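Side-chain contacts in putative transcriptional regulator (Streptomyces coelicolor, PDB 2ZB9), which probably binds DNA through an N-terminal helix-turn-helix domain and regulates transcription as a member of the TetR family: residues 39-44 / 112-117; 34-37 / 43-46; 93-98 / 169-174. One frame throughout, in Å; residues are numbered along the deposited sequence.

Contact 1: 39-44 / 112-117; sequences EGTAQL and GRILTE
T41 meets R113 and I114 where a loop of the TetR-type DNA-binding domain rests on helix 110-122 of the C-terminal domain. The loop runs from helix 20-39 to helix 46-53, the first helix of the predicted helix-turn-helix. The contact is therefore a joint between the two parts of the regulator.

The direct touches are van der Waals contacts. T41 OG1 lies 3.7 Å from I114 CG2. L36 of helix 20-39 packs against both residues. The T41 hydroxyl stands beside its own backbone N (chi1 -52°), with CG2 anti to that N, and this turns OG1 to helix 110-122. The guanidinium of R113 presents an edge to the loop, with NH1 3.8 Å from G40 CA. G40, the first residue after helix 20-39, has a positive phi of 92°, a backbone angle that glycine takes easily. I114 CG1 lies over one face of the guanidinium, toward its rim.

Polar links pass through water. One water accepts from A42 N and, weakly, from R113 NH1. R113 also pairs with E117, but the model is too tight there for its details to be trusted. A second water sits 2.6 Å from T41 OG1 and donates to the carbonyl of I114, at 2.8 Å from I114 O.

Contact 2: 34-37 / 43-46; sequences ELLL and QLTF
Q43 touches L35 in the loop between helix 20-39 and helix 46-53. The contact is loose: Q43 O is 4.4 Å from L35 CD2. The CB of Q43 points to helix 20-39, but the chain then bends at chi2 (-69°) and leads its amide away. There NE2 donates to OE1 of E39, on the last turn of that helix.

L44 follows and carries the contact. Its fork spreads over two neighbouring leucines of the helix. CD1 meets L35, with L44 CD1 3.7 Å from L35 CD2. CD2 serves L36 more loosely, with L44 CD2 4.2 Å from L36 CD1. The L44 CG is anti to the backbone N (chi1 -177°), which sends the fork between helix 20-39 and helix 67-83. L70 and A71 of the latter helix touch L44 as well, and V49 of helix 46-53 adds a third wall. The methyl branches of L35 and L36 approach those of L44 at a slant.

T45 turns its CB away from helix 20-39. It is the N-cap of helix 46-53, where its OG1 bonds to R48 N. F46 opens that helix and meets the ring of Y61, with the planes about 50° apart.

The pairing of L35 and L36 with L44 is wholly apolar. Between these leucines only shape and burial act. A directional tie from the loop to helix 20-39 comes from the Q43-E39 bond. Q43 NE2 and T45 OG1 make their bonds at the borders of this buried patch.

Contact 3: 93-98 / 169-174; sequences ADLLAQ and QLWGAV
W171 reaches from helix 163-179 to Q98 and L95 on helix 91-108. The backbones are well apart, with L95 CA and L170 CA 9.2 Å from each other, so the indole spans the gap. From CB, the W171 side chain sets CG beside its own backbone N (chi1 -62°), and this sends the ring across to the other helix. The CB of L170 lies over one face of the ring, toward the rim.

On the five-membered ring, NE1 is the polar atom. It donates to the side-chain carbonyl of Q98, with W171 NE1 2.8 Å from Q98 OE1. The N-H...O angle is 151°. The oxygen lies close to the ring plane, while the N-H arrives tilted 29° from the plane of the amide. Further along this edge, W171 CE2 and CZ2 are each 3.5 Å from Q98 OE1. At the far end of the six-membered ring, W171 CH2 touches L95 CD1 at 4.0 Å.

Both polar ends of the Q98 amide are used. NE2 donates to L83 O, which fixes the flip of the amide and leaves OE1 for the indole. The buried indole N-H is thus satisfied. F102 meets the tryptophan edge-to-face, and F85, L99 and A144 also pack on it.

A tryptophan bonded to helix 91-108 and packed among side chains of that helix, of helix 126-153 and of the loop with F85 belongs here to the all-helical core of a TetR-type C-terminal domain.

Contacts 1 and 2 are neighbours, with centres 8 Å apart. They share the loop residues Q43 and L44. L36 joins them: T41 OG1 lies 3.6 Å from L36 CD1. Contact 2 holds the loop within the DNA-binding domain, and contact 1 sets the same loop on the C-terminal domain. Contact 3 is remote, on the other side of the chain's centre. Its centre is about 23 Å from that of contact 1 and about 28 Å from that of contact 2. Helices 91-108 and 110-122 follow each other in the chain and connect contacts 3 and 1. Both of these also touch the second subunit, whereas contact 2 does not.

Contact 1: 39-44 / 112-117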
ATOM      1  N   GLU A  39     -19.254   5.075 -13.913  1.00 45.12           N
ATOM      2  CA  GLU A  39     -18.529   4.997 -15.175  1.00 42.90           C
ATOM      3  C   GLU A  39     -17.003   4.952 -15.107  1.00 41.71           C
ATOM      4  O   GLU A  39     -16.351   4.675 -16.114  1.00 41.16           O
ATOM      5  CB  GLU A  39     -18.974   6.144 -16.081  1.00 43.83           C
ATOM      6  CG  GLU A  39     -20.412   5.991 -16.556  1.00 48.68           C
ATOM      7  CD  GLU A  39     -20.860   7.102 -17.483  1.00 50.03           C
ATOM      8  OE1 GLU A  39     -20.097   7.460 -18.404  1.00 51.40           O
ATOM      9  OE2 GLU A  39     -21.987   7.605 -17.299  1.00 53.28           O
ATOM     10  N   GLY A  40     -16.428   5.226 -13.940  1.00 38.61           N
ATOM     11  CA  GLY A  40     -14.980   5.186 -13.824  1.00 37.24           C
ATOM     12  C   GLY A  40     -14.283   6.512 -14.069  1.00 35.12           C
ATOM     13  O   GLY A  40     -14.857   7.446 -14.625  1.00 36.37           O
ATOM     14  N   THR A  41     -13.020   6.580 -13.673  1.00 34.54           N
ATOM     15  CA  THR A  41     -12.223   7.792 -13.809  1.00 33.88           C
ATOM     16  C   THR A  41     -11.962   8.266 -15.236  1.00 32.92           C
ATOM     17  O   THR A  41     -11.958   9.474 -15.503  1.00 31.05           O
ATOM     18  CB  THR A  41     -10.869   7.621 -13.108  1.00 33.62           C
ATOM     19  OG1 THR A  41     -11.092   7.183 -11.767  1.00 34.32           O
ATOM     20  CG2 THR A  41     -10.108   8.945 -13.080  1.00 34.21           C
ATOM     21  N   ALA A  42     -11.729   7.329 -16.148  1.00 30.78           N
ATOM     22  CA  ALA A  42     -11.449   7.693 -17.533  1.00 34.53           C
ATOM     23  C   ALA A  42     -12.628   8.446 -18.156  1.00 35.42           C
ATOM     24  O   ALA A  42     -12.442   9.303 -19.020  1.00 34.59           O
ATOM     25  CB  ALA A  42     -11.119   6.429 -18.357  1.00 32.58           C
ATOM     26  N   GLN A  43     -13.834   8.128 -17.696  1.00 36.01           N
ATOM     27  CA  GLN A  43     -15.051   8.754 -18.198  1.00 37.14           C
ATOM     28  C   GLN A  43     -15.320  10.135 -17.612  1.00 37.63           C
ATOM     29  O   GLN A  43     -16.113  10.905 -18.164  1.00 38.37           O
ATOM     30  CB  GLN A  43     -16.256   7.850 -17.919  1.00 38.48           C
ATOM     31  CG  GLN A  43     -16.331   6.605 -18.791  1.00 38.70           C
ATOM     32  CD  GLN A  43     -16.638   6.938 -20.239  1.00 42.97           C
ATOM     33  OE1 GLN A  43     -15.732   7.142 -21.057  1.00 43.04           O
ATOM     34  NE2 GLN A  43     -17.929   7.012 -20.562  1.00 39.86           N
ATOM     35  N   LEU A  44     -14.665  10.453 -16.501  1.00 34.73           N
ATOM     36  CA  LEU A  44     -14.867  11.741 -15.858  1.00 33.57           C
ATOM     37  C   LEU A  44     -14.213  12.892 -16.617  1.00 34.72           C
ATOM     38  O   LEU A  44     -13.012  12.866 -16.891  1.00 32.97           O
ATOM     39  CB  LEU A  44     -14.327  11.707 -14.427  1.00 31.84           C
ATOM     40  CG  LEU A  44     -14.529  12.971 -13.587  1.00 34.66           C
ATOM     41  CD1 LEU A  44     -16.019  13.200 -13.363  1.00 30.63           C
ATOM     42  CD2 LEU A  44     -13.805  12.824 -12.246  1.00 32.81           C
ATOM     43  N   GLY A 112     -12.938   0.478  -5.344  1.00 33.74           N
ATOM     44  CA  GLY A 112     -11.651  -0.147  -5.095  1.00 32.19           C
ATOM     45  C   GLY A 112     -10.694   0.067  -6.249  1.00 34.46           C
ATOM     46  O   GLY A 112      -9.570   0.536  -6.064  1.00 34.76           O
ATOM     47  N   ARG A 113     -11.142  -0.272  -7.451  1.00 34.80           N
ATOM     48  CA  ARG A 113     -10.324  -0.115  -8.646  1.00 36.56           C
ATOM     49  C   ARG A 113      -9.998   1.352  -8.916  1.00 34.73           C
ATOM     50  O   ARG A 113      -8.869   1.691  -9.280  1.00 35.33           O
ATOM     51  CB  ARG A 113     -11.043  -0.741  -9.845  1.00 40.23           C
ATOM     52  CG  ARG A 113     -10.411  -0.472 -11.205  1.00 47.85           C
ATOM     53  CD  ARG A 113     -11.096   0.704 -11.920  1.00 53.50           C
ATOM     54  NE  ARG A 113     -10.201   1.845 -12.107  1.00 57.41           N
ATOM     55  CZ  ARG A 113     -10.547   2.995 -12.684  1.00 58.22           C
ATOM     56  NH1 ARG A 113     -11.782   3.175 -13.140  1.00 57.41           N
ATOM     57  NH2 ARG A 113      -9.651   3.966 -12.808  1.00 55.62           N
ATOM     58  N   ILE A 114     -10.988   2.221  -8.742  1.00 32.87           N
ATOM     59  CA  ILE A 114     -10.797   3.649  -8.963  1.00 30.93           C
ATOM     60  C   ILE A 114      -9.634   4.176  -8.121  1.00 30.15           C
ATOM     61  O   ILE A 114      -8.727   4.836  -8.626  1.00 27.92           O
ATOM     62  CB  ILE A 114     -12.083   4.443  -8.593  1.00 32.81           C
ATOM     63  CG1 ILE A 114     -13.121   4.308  -9.708  1.00 33.81           C
ATOM     64  CG2 ILE A 114     -11.746   5.912  -8.320  1.00 30.28           C
ATOM     65  CD1 ILE A 114     -14.487   4.870  -9.335  1.00 35.16           C
ATOM     66  N   LEU A 115      -9.662   3.869  -6.831  1.00 29.53           N
ATOM     67  CA  LEU A 115      -8.626   4.334  -5.915  1.00 30.28           C
ATOM     68  C   LEU A 115      -7.251   3.708  -6.160  1.00 30.59           C
ATOM     69  O   LEU A 115      -6.241   4.414  -6.172  1.00 31.64           O
ATOM     70  CB  LEU A 115      -9.087   4.080  -4.477  1.00 29.42           C
ATOM     71  CG  LEU A 115      -8.702   5.060  -3.371  1.00 29.63           C
ATOM     72  CD1 LEU A 115      -9.027   6.488  -3.779  1.00 28.05           C
ATOM     73  CD2 LEU A 115      -9.462   4.686  -2.112  1.00 27.74           C
ATOM     74  N   THR A 116      -7.204   2.392  -6.360  1.00 32.25           N
ATOM     75  CA  THR A 116      -5.926   1.712  -6.597  1.00 32.08           C
ATOM     76  C   THR A 116      -5.253   2.190  -7.882  1.00 32.04           C
ATOM     77  O   THR A 116      -4.023   2.248  -7.964  1.00 33.10           O
ATOM     78  CB  THR A 116      -6.087   0.168  -6.674  1.00 32.30           C
ATOM     79  OG1 THR A 116      -7.041  -0.172  -7.685  1.00 32.82           O
ATOM     80  CG2 THR A 116      -6.545  -0.393  -5.343  1.00 33.03           C
ATOM     81  N   GLU A 117      -6.046   2.534  -8.888  1.00 31.37           N
ATOM     82  CA  GLU A 117      -5.469   3.012 -10.136  1.00 31.13           C
ATOM     83  C   GLU A 117      -4.952   4.431  -9.984  1.00 29.77           C
ATOM     84  O   GLU A 117      -4.015   4.826 -10.674  1.00 28.79           O
ATOM     85  CB  GLU A 117      -6.486   2.918 -11.280  1.00 34.65           C
ATOM     86  CG  GLU A 117      -6.774   1.471 -11.683  1.00 40.33           C
ATOM     87  CD  GLU A 117      -7.534   1.349 -12.996  1.00 45.85           C
ATOM     88  OE1 GLU A 117      -7.835   0.204 -13.406  1.00 46.21           O
ATOM     89  OE2 GLU A 117      -7.827   2.394 -13.617  1.00 47.91           O
TER
HETATM   90  O   HOH W   1      -8.985   5.777 -11.198  1.00 31.01           O
HETATM   91  O   HOH W   2     -11.666   4.275 -15.702  1.00 57.37           O

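Contact 2: 34-37 / 43-46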
ATOM      1  N   GLU A  34     -21.242  10.421  -8.451  1.00 33.60           N
ATOM      2  CA  GLU A  34     -22.185   9.567  -9.168  1.00 36.60           C
ATOM      3  C   GLU A  34     -21.596   9.067 -10.488  1.00 36.51           C
ATOM      4  O   GLU A  34     -21.696   7.883 -10.820  1.00 36.25           O
ATOM      5  CB  GLU A  34     -23.485  10.339  -9.433  1.00 40.14           C
ATOM      6  CG  GLU A  34     -23.908  10.372 -10.902  1.00 48.50           C
ATOM      7  CD  GLU A  34     -24.373  11.754 -11.357  1.00 53.64           C
ATOM      8  OE1 GLU A  34     -25.463  12.198 -10.918  1.00 54.39           O
ATOM      9  OE2 GLU A  34     -23.639  12.393 -12.151  1.00 52.04           O
ATOM     10  N   LEU A  35     -20.988   9.977 -11.238  1.00 35.29           N
ATOM     11  CA  LEU A  35     -20.381   9.636 -12.521  1.00 36.34           C
ATOM     12  C   LEU A  35     -19.159   8.748 -12.309  1.00 35.88           C
ATOM     13  O   LEU A  35     -18.989   7.726 -12.971  1.00 35.88           O
ATOM     14  CB  LEU A  35     -19.968  10.914 -13.251  1.00 36.62           C
ATOM     15  CG  LEU A  35     -19.370  10.783 -14.651  1.00 42.21           C
ATOM     16  CD1 LEU A  35     -20.356  10.073 -15.572  1.00 41.65           C
ATOM     17  CD2 LEU A  35     -19.040  12.172 -15.190  1.00 42.66           C
ATOM     18  N   LEU A  36     -18.315   9.147 -11.371  1.00 36.50           N
ATOM     19  CA  LEU A  36     -17.097   8.414 -11.058  1.00 37.85           C
ATOM     20  C   LEU A  36     -17.375   6.961 -10.661  1.00 39.22           C
ATOM     21  O   LEU A  36     -16.759   6.040 -11.190  1.00 38.68           O
ATOM     22  CB  LEU A  36     -16.360   9.143  -9.928  1.00 36.14           C
ATOM     23  CG  LEU A  36     -14.918   8.781  -9.594  1.00 36.75           C
ATOM     24  CD1 LEU A  36     -14.054   8.905 -10.828  1.00 33.14           C
ATOM     25  CD2 LEU A  36     -14.424   9.705  -8.493  1.00 35.85           C
ATOM     26  N   LEU A  37     -18.320   6.758  -9.748  1.00 41.05           N
ATOM     27  CA  LEU A  37     -18.652   5.416  -9.276  1.00 44.16           C
ATOM     28  C   LEU A  37     -19.411   4.518 -10.249  1.00 46.40           C
ATOM     29  O   LEU A  37     -19.417   3.298 -10.083  1.00 48.88           O
ATOM     30  CB  LEU A  37     -19.438   5.502  -7.963  1.00 45.08           C
ATOM     31  CG  LEU A  37     -18.677   5.272  -6.652  1.00 47.36           C
ATOM     32  CD1 LEU A  37     -17.401   6.106  -6.602  1.00 45.70           C
ATOM     33  CD2 LEU A  37     -19.601   5.618  -5.487  1.00 47.79           C
ATOM     34  N   GLN A  43     -13.834   8.128 -17.696  1.00 36.01           N
ATOM     35  CA  GLN A  43     -15.051   8.754 -18.198  1.00 37.14           C
ATOM     36  C   GLN A  43     -15.320  10.135 -17.612  1.00 37.63           C
ATOM     37  O   GLN A  43     -16.113  10.905 -18.164  1.00 38.37           O
ATOM     38  CB  GLN A  43     -16.256   7.850 -17.919  1.00 38.48           C
ATOM     39  CG  GLN A  43     -16.331   6.605 -18.791  1.00 38.70           C
ATOM     40  CD  GLN A  43     -16.638   6.938 -20.239  1.00 42.97           C
ATOM     41  OE1 GLN A  43     -15.732   7.142 -21.057  1.00 43.04           O
ATOM     42  NE2 GLN A  43     -17.929   7.012 -20.562  1.00 39.86           N
ATOM     43  N   LEU A  44     -14.665  10.453 -16.501  1.00 34.73           N
ATOM     44  CA  LEU A  44     -14.867  11.741 -15.858  1.00 33.57           C
ATOM     45  C   LEU A  44     -14.213  12.892 -16.617  1.00 34.72           C
ATOM     46  O   LEU A  44     -13.012  12.866 -16.891  1.00 32.97           O
ATOM     47  CB  LEU A  44     -14.327  11.707 -14.427  1.00 31.84           C
ATOM     48  CG  LEU A  44     -14.529  12.971 -13.587  1.00 34.66           C
ATOM     49  CD1 LEU A  44     -16.019  13.200 -13.363  1.00 30.63           C
ATOM     50  CD2 LEU A  44     -13.805  12.824 -12.246  1.00 32.81           C
ATOM     51  N   THR A  45     -15.016  13.897 -16.965  1.00 33.08           N
ATOM     52  CA  THR A  45     -14.513  15.077 -17.665  1.00 34.97           C
ATOM     53  C   THR A  45     -15.193  16.325 -17.106  1.00 34.66           C
ATOM     54  O   THR A  45     -16.317  16.263 -16.603  1.00 35.18           O
ATOM     55  CB  THR A  45     -14.811  15.038 -19.187  1.00 36.01           C
ATOM     56  OG1 THR A  45     -16.224  15.146 -19.391  1.00 34.53           O
ATOM     57  CG2 THR A  45     -14.300  13.748 -19.820  1.00 36.02           C
ATOM     58  N   PHE A  46     -14.509  17.457 -17.200  1.00 34.84           N
ATOM     59  CA  PHE A  46     -15.069  18.719 -16.729  1.00 36.49           C
ATOM     60  C   PHE A  46     -16.310  19.066 -17.555  1.00 36.01           C
ATOM     61  O   PHE A  46     -17.302  19.555 -17.023  1.00 34.99           O
ATOM     62  CB  PHE A  46     -14.016  19.826 -16.849  1.00 33.69           C
ATOM     63  CG  PHE A  46     -13.003  19.823 -15.735  1.00 32.95           C
ATOM     64  CD1 PHE A  46     -13.215  20.578 -14.586  1.00 32.66           C
ATOM     65  CD2 PHE A  46     -11.846  19.055 -15.827  1.00 33.87           C
ATOM     66  CE1 PHE A  46     -12.289  20.574 -13.540  1.00 34.42           C
ATOM     67  CE2 PHE A  46     -10.909  19.041 -14.786  1.00 34.05           C
ATOM     68  CZ  PHE A  46     -11.132  19.803 -13.639  1.00 32.40           C
TER

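Contact 3: 93-98 / 169-174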
ATOM      1  N   ALA A  93     -15.275  -3.333  18.279  1.00 30.56           N
ATOM      2  CA  ALA A  93     -16.477  -3.414  17.458  1.00 30.76           C
ATOM      3  C   ALA A  93     -16.515  -2.335  16.388  1.00 29.73           C
ATOM      4  O   ALA A  93     -16.826  -2.614  15.233  1.00 32.85           O
ATOM      5  CB  ALA A  93     -17.720  -3.312  18.336  1.00 31.98           C
ATOM      6  N   ASP A  94     -16.198  -1.102  16.768  1.00 28.20           N
ATOM      7  CA  ASP A  94     -16.218   0.005  15.814  1.00 28.00           C
ATOM      8  C   ASP A  94     -15.185  -0.182  14.704  1.00 27.69           C
ATOM      9  O   ASP A  94     -15.475   0.044  13.527  1.00 26.47           O
ATOM     10  CB  ASP A  94     -15.979   1.337  16.532  1.00 28.41           C
ATOM     11  CG  ASP A  94     -17.039   1.638  17.579  1.00 29.82           C
ATOM     12  OD1 ASP A  94     -18.136   1.038  17.519  1.00 31.79           O
ATOM     13  OD2 ASP A  94     -16.783   2.488  18.456  1.00 30.27           O
ATOM     14  N   LEU A  95     -13.983  -0.603  15.084  1.00 28.28           N
ATOM     15  CA  LEU A  95     -12.909  -0.833  14.122  1.00 30.30           C
ATOM     16  C   LEU A  95     -13.314  -1.936  13.131  1.00 29.43           C
ATOM     17  O   LEU A  95     -13.082  -1.813  11.924  1.00 28.54           O
ATOM     18  CB  LEU A  95     -11.626  -1.219  14.870  1.00 32.22           C
ATOM     19  CG  LEU A  95     -10.311  -0.464  14.619  1.00 35.72           C
ATOM     20  CD1 LEU A  95     -10.545   1.024  14.388  1.00 33.85           C
ATOM     21  CD2 LEU A  95      -9.399  -0.673  15.826  1.00 34.17           C
ATOM     22  N   LEU A  96     -13.927  -3.006  13.634  1.00 29.19           N
ATOM     23  CA  LEU A  96     -14.365  -4.103  12.766  1.00 29.08           C
ATOM     24  C   LEU A  96     -15.441  -3.599  11.815  1.00 27.54           C
ATOM     25  O   LEU A  96     -15.427  -3.903  10.626  1.00 31.33           O
ATOM     26  CB  LEU A  96     -14.941  -5.272  13.579  1.00 29.89           C
ATOM     27  CG  LEU A  96     -14.148  -6.521  13.998  1.00 32.72           C
ATOM     28  CD1 LEU A  96     -12.839  -6.649  13.223  1.00 29.58           C
ATOM     29  CD2 LEU A  96     -13.889  -6.460  15.485  1.00 33.14           C
ATOM     30  N   ALA A  97     -16.378  -2.820  12.339  1.00 27.92           N
ATOM     31  CA  ALA A  97     -17.457  -2.288  11.509  1.00 28.10           C
ATOM     32  C   ALA A  97     -16.932  -1.371  10.409  1.00 26.08           C
ATOM     33  O   ALA A  97     -17.386  -1.444   9.273  1.00 27.24           O
ATOM     34  CB  ALA A  97     -18.468  -1.536  12.372  1.00 26.35           C
ATOM     35  N   GLN A  98     -15.971  -0.515  10.740  1.00 25.37           N
ATOM     36  CA  GLN A  98     -15.422   0.408   9.745  1.00 24.90           C
ATOM     37  C   GLN A  98     -14.557  -0.318   8.714  1.00 25.34           C
ATOM     38  O   GLN A  98     -14.661  -0.045   7.524  1.00 27.06           O
ATOM     39  CB  GLN A  98     -14.616   1.514  10.439  1.00 23.74           C
ATOM     40  CG  GLN A  98     -14.360   2.771   9.604  1.00 23.62           C
ATOM     41  CD  GLN A  98     -13.359   2.559   8.487  1.00 24.69           C
ATOM     42  OE1 GLN A  98     -12.509   1.676   8.562  1.00 24.72           O
ATOM     43  NE2 GLN A  98     -13.438   3.391   7.452  1.00 24.95           N
ATOM     44  N   GLN A 169      -1.098  -0.327   9.953  1.00 24.42           N
ATOM     45  CA  GLN A 169      -1.218  -1.749  10.246  1.00 27.25           C
ATOM     46  C   GLN A 169      -2.635  -2.276  10.084  1.00 27.03           C
ATOM     47  O   GLN A 169      -2.883  -3.473  10.240  1.00 26.94           O
ATOM     48  CB  GLN A 169      -0.673  -2.045  11.645  1.00 27.11           C
ATOM     49  CG  GLN A 169       0.841  -1.869  11.709  1.00 24.34           C
ATOM     50  CD  GLN A 169       1.423  -2.257  13.049  1.00 24.33           C
ATOM     51  OE1 GLN A 169       1.214  -1.577  14.046  1.00 23.96           O
ATOM     52  NE2 GLN A 169       2.154  -3.360  13.077  1.00 22.74           N
ATOM     53  N   LEU A 170      -3.563  -1.378   9.770  1.00 25.35           N
ATOM     54  CA  LEU A 170      -4.948  -1.762   9.527  1.00 26.59           C
ATOM     55  C   LEU A 170      -5.255  -1.490   8.057  1.00 24.30           C
ATOM     56  O   LEU A 170      -5.146  -2.375   7.219  1.00 24.49           O
ATOM     57  CB  LEU A 170      -5.923  -0.961  10.396  1.00 29.84           C
ATOM     58  CG  LEU A 170      -6.205  -1.355  11.847  1.00 34.77           C
ATOM     59  CD1 LEU A 170      -6.165  -2.871  11.995  1.00 34.60           C
ATOM     60  CD2 LEU A 170      -5.205  -0.706  12.755  1.00 35.90           C
ATOM     61  N   TRP A 171      -5.622  -0.250   7.752  1.00 23.75           N
ATOM     62  CA  TRP A 171      -5.941   0.142   6.383  1.00 24.92           C
ATOM     63  C   TRP A 171      -4.752  -0.056   5.436  1.00 24.68           C
ATOM     64  O   TRP A 171      -4.916  -0.539   4.317  1.00 26.17           O
ATOM     65  CB  TRP A 171      -6.415   1.604   6.377  1.00 24.09           C
ATOM     66  CG  TRP A 171      -7.657   1.767   7.200  1.00 26.40           C
ATOM     67  CD1 TRP A 171      -8.937   1.491   6.809  1.00 23.56           C
ATOM     68  CD2 TRP A 171      -7.722   2.069   8.605  1.00 24.72           C
ATOM     69  NE1 TRP A 171      -9.790   1.587   7.879  1.00 22.90           N
ATOM     70  CE2 TRP A 171      -9.077   1.934   8.992  1.00 25.15           C
ATOM     71  CE3 TRP A 171      -6.770   2.428   9.567  1.00 25.03           C
ATOM     72  CZ2 TRP A 171      -9.503   2.147  10.314  1.00 22.54           C
ATOM     73  CZ3 TRP A 171      -7.194   2.641  10.881  1.00 25.82           C
ATOM     74  CH2 TRP A 171      -8.552   2.497  11.239  1.00 24.66           C
ATOM     75  N   GLY A 172      -3.556   0.308   5.889  1.00 24.84           N
ATOM     76  CA  GLY A 172      -2.381   0.139   5.049  1.00 25.43           C
ATOM     77  C   GLY A 172      -2.190  -1.310   4.629  1.00 25.62           C
ATOM     78  O   GLY A 172      -1.813  -1.585   3.489  1.00 24.92           O
ATOM     79  N   ALA A 173      -2.444  -2.231   5.559  1.00 26.08           N
ATOM     80  CA  ALA A 173      -2.325  -3.670   5.303  1.00 27.67           C
ATOM     81  C   ALA A 173      -3.313  -4.097   4.224  1.00 28.00           C
ATOM     82  O   ALA A 173      -3.003  -4.947   3.392  1.00 30.58           O
ATOM     83  CB  ALA A 173      -2.594  -4.461   6.589  1.00 24.20           C
ATOM     84  N   VAL A 174      -4.513  -3.522   4.260  1.00 29.15           N
ATOM     85  CA  VAL A 174      -5.545  -3.833   3.270  1.00 28.37           C
ATOM     86  C   VAL A 174      -5.121  -3.283   1.906  1.00 29.60           C
ATOM     87  O   VAL A 174      -5.178  -3.988   0.896  1.00 28.67           O
ATOM     88  CB  VAL A 174      -6.907  -3.192   3.645  1.00 29.07           C
ATOM     89  CG1 VAL A 174      -7.958  -3.535   2.581  1.00 27.94           C
ATOM     90  CG2 VAL A 174      -7.355  -3.676   5.017  1.00 25.24           C
TER